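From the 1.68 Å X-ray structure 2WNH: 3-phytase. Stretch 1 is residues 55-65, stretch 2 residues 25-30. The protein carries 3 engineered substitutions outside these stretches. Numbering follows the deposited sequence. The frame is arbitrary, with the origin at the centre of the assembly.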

# COMPACT_ATOMS: atom_id res chain seq x y z
N GLU B 55 18.13 -28.47 -4.00
CA GLU B 55 17.97 -27.09 -3.49
C GLU B 55 16.53 -26.60 -3.66
O GLU B 55 15.75 -27.21 -4.40
CB GLU B 55 18.99 -26.13 -4.13
CG GLU B 55 20.42 -26.54 -3.79
CD GLU B 55 21.46 -25.52 -4.20
OE1 GLU B 55 21.12 -24.43 -4.72
OE2 GLU B 55 22.66 -25.81 -3.99
N LEU B 56 16.15 -25.54 -2.93
CA LEU B 56 14.76 -25.05 -3.01
C LEU B 56 14.58 -24.31 -4.35
O LEU B 56 15.37 -23.41 -4.69
CB LEU B 56 14.46 -24.08 -1.86
CG LEU B 56 13.04 -23.47 -1.83
CD1 LEU B 56 12.01 -24.50 -1.45
CD2 LEU B 56 12.97 -22.27 -0.85
N THR B 57 13.56 -24.69 -5.11
CA THR B 57 13.34 -24.04 -6.41
C THR B 57 12.69 -22.67 -6.20
O THR B 57 12.12 -22.42 -5.14
CB THR B 57 12.43 -24.87 -7.32
OG1 THR B 57 11.08 -24.84 -6.84
CG2 THR B 57 12.93 -26.32 -7.41
N GLY B 58 12.75 -21.82 -7.24
CA GLY B 58 12.13 -20.49 -7.14
C GLY B 58 10.62 -20.64 -6.95
O GLY B 58 10.02 -19.95 -6.12
N HIS B 59 10.00 -21.53 -7.72
CA HIS B 59 8.58 -21.80 -7.57
C HIS B 59 8.27 -22.30 -6.15
O HIS B 59 7.27 -21.90 -5.51
CB HIS B 59 8.16 -22.81 -8.64
CG HIS B 59 6.70 -23.18 -8.62
ND1 HIS B 59 5.82 -22.73 -9.57
CD2 HIS B 59 5.99 -23.99 -7.79
CE1 HIS B 59 4.62 -23.24 -9.33
NE2 HIS B 59 4.70 -24.02 -8.26
N GLY B 60 9.16 -23.14 -5.64
CA GLY B 60 9.07 -23.61 -4.24
C GLY B 60 9.10 -22.45 -3.26
O GLY B 60 8.30 -22.41 -2.32
N TYR B 61 10.04 -21.52 -3.45
CA TYR B 61 10.10 -20.34 -2.56
C TYR B 61 8.78 -19.56 -2.65
O TYR B 61 8.20 -19.22 -1.61
CB TYR B 61 11.27 -19.45 -2.99
CG TYR B 61 11.66 -18.40 -1.99
CD1 TYR B 61 10.94 -17.20 -1.89
CD2 TYR B 61 12.77 -18.58 -1.14
CE1 TYR B 61 11.32 -16.22 -0.98
CE2 TYR B 61 13.14 -17.59 -0.20
CZ TYR B 61 12.40 -16.41 -0.15
OH TYR B 61 12.73 -15.44 0.75
N ALA B 62 8.31 -19.29 -3.87
CA ALA B 62 7.06 -18.55 -4.07
C ALA B 62 5.87 -19.21 -3.39
O ALA B 62 5.08 -18.53 -2.76
CB ALA B 62 6.78 -18.34 -5.56
N ALA B 63 5.74 -20.53 -3.50
CA ALA B 63 4.65 -21.24 -2.83
C ALA B 63 4.73 -21.13 -1.31
O ALA B 63 3.71 -21.00 -0.65
CB ALA B 63 4.62 -22.70 -3.26
N VAL B 64 5.95 -21.19 -0.78
CA VAL B 64 6.17 -21.06 0.67
C VAL B 64 5.85 -19.62 1.13
O VAL B 64 5.16 -19.43 2.15
CB VAL B 64 7.57 -21.55 1.11
CG1 VAL B 64 7.79 -21.25 2.60
CG2 VAL B 64 7.67 -23.07 0.90
N VAL B 65 6.28 -18.62 0.36
CA VAL B 65 5.88 -17.24 0.66
C VAL B 65 4.36 -17.10 0.77
O VAL B 65 3.85 -16.42 1.69
CB VAL B 65 6.44 -16.21 -0.39
CG1 VAL B 65 5.77 -14.79 -0.24
CG2 VAL B 65 7.98 -16.09 -0.28
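Stretch 2 25-30: HGIRPP

Two glycines, one from each stretch, let an extended segment lie against the start of a helix and the loop that leads into it, an instance of the rule that backbones approach closely where side chains are absent. A CB on G60 would stand 2.8 Å from I27 O, and the CA atoms of G60 and I27 are only 4.4 Å apart; a CB on G26 would fall 2.8 Å from L56 CD1 and 2.9 Å from V64 CG2.

Stretch 2 has no regular secondary structure, yet its backbone is extended throughout. It leads from beside V64, whose CG2 lies 3.9 Å from G26 CA, past G60 to the loop before the helix, where E55 O meets P29 CD at 3.1 Å. Its course thus runs from the helix body toward the N-terminus.

One direct hydrogen bond joins the two stretches: T57 N donates to I27 O (3.0 Å), nearly linear at 172°. T57 is also the N-cap, its OG1 accepting from G60 N at 2.8 Å. A water extends the backbone link, accepting from I27 N (3.0 Å) and donating to G60 O (2.9 Å).

I27 supplies the largest buried area. Its CB packs 3.9 Å from G60 CA, while its CD1 reaches the edge of the H59 ring, 3.7 Å from H59 CD2.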

# COMPACT_ATOMS: atom_id res chain seq x y z
N HIS B 25 10.68 -28.46 4.18
CA HIS B 25 11.16 -27.54 3.14
C HIS B 25 10.18 -27.51 1.94
O HIS B 25 9.31 -28.39 1.80
CB HIS B 25 12.57 -27.92 2.72
CG HIS B 25 12.67 -29.31 2.19
ND1 HIS B 25 12.18 -29.68 0.95
CD2 HIS B 25 13.20 -30.44 2.73
CE1 HIS B 25 12.40 -30.97 0.75
NE2 HIS B 25 13.02 -31.45 1.82
N GLY B 26 10.28 -26.47 1.13
CA GLY B 26 9.47 -26.36 -0.08
C GLY B 26 9.98 -27.25 -1.21
O GLY B 26 10.87 -28.08 -1.01
N ILE B 27 9.39 -27.06 -2.39
CA ILE B 27 9.71 -27.88 -3.56
C ILE B 27 11.21 -27.86 -3.92
O ILE B 27 11.85 -26.82 -3.95
CB ILE B 27 8.86 -27.43 -4.78
CG1 ILE B 27 7.36 -27.53 -4.43
CG2 ILE B 27 9.24 -28.22 -6.06
CD1 ILE B 27 6.50 -26.66 -5.32
N ARG B 28 11.76 -29.06 -4.15
CA ARG B 28 13.15 -29.23 -4.63
C ARG B 28 13.13 -30.21 -5.81
O ARG B 28 12.19 -31.00 -5.93
CB ARG B 28 14.03 -29.86 -3.53
CG ARG B 28 13.42 -31.10 -2.90
CD ARG B 28 14.50 -31.97 -2.24
NE ARG B 28 13.93 -33.20 -1.71
CZ ARG B 28 13.56 -34.25 -2.45
NH1 ARG B 28 13.74 -34.26 -3.77
NH2 ARG B 28 13.03 -35.32 -1.85
N PRO B 29 14.18 -30.16 -6.66
CA PRO B 29 14.36 -31.24 -7.65
C PRO B 29 14.79 -32.47 -6.87
O PRO B 29 15.04 -32.38 -5.66
CB PRO B 29 15.53 -30.74 -8.51
CG PRO B 29 15.64 -29.23 -8.19
CD PRO B 29 15.26 -29.16 -6.74
N PRO B 30 14.93 -33.63 -7.56
CA PRO B 30 15.47 -34.79 -6.85
C PRO B 30 16.81 -34.44 -6.20
O PRO B 30 17.53 -33.58 -6.70
CB PRO B 30 15.70 -35.82 -8.00
CG PRO B 30 15.66 -35.02 -9.26
CD PRO B 30 14.67 -33.92 -8.98
O HOH W 1 7.20 -25.10 -2.02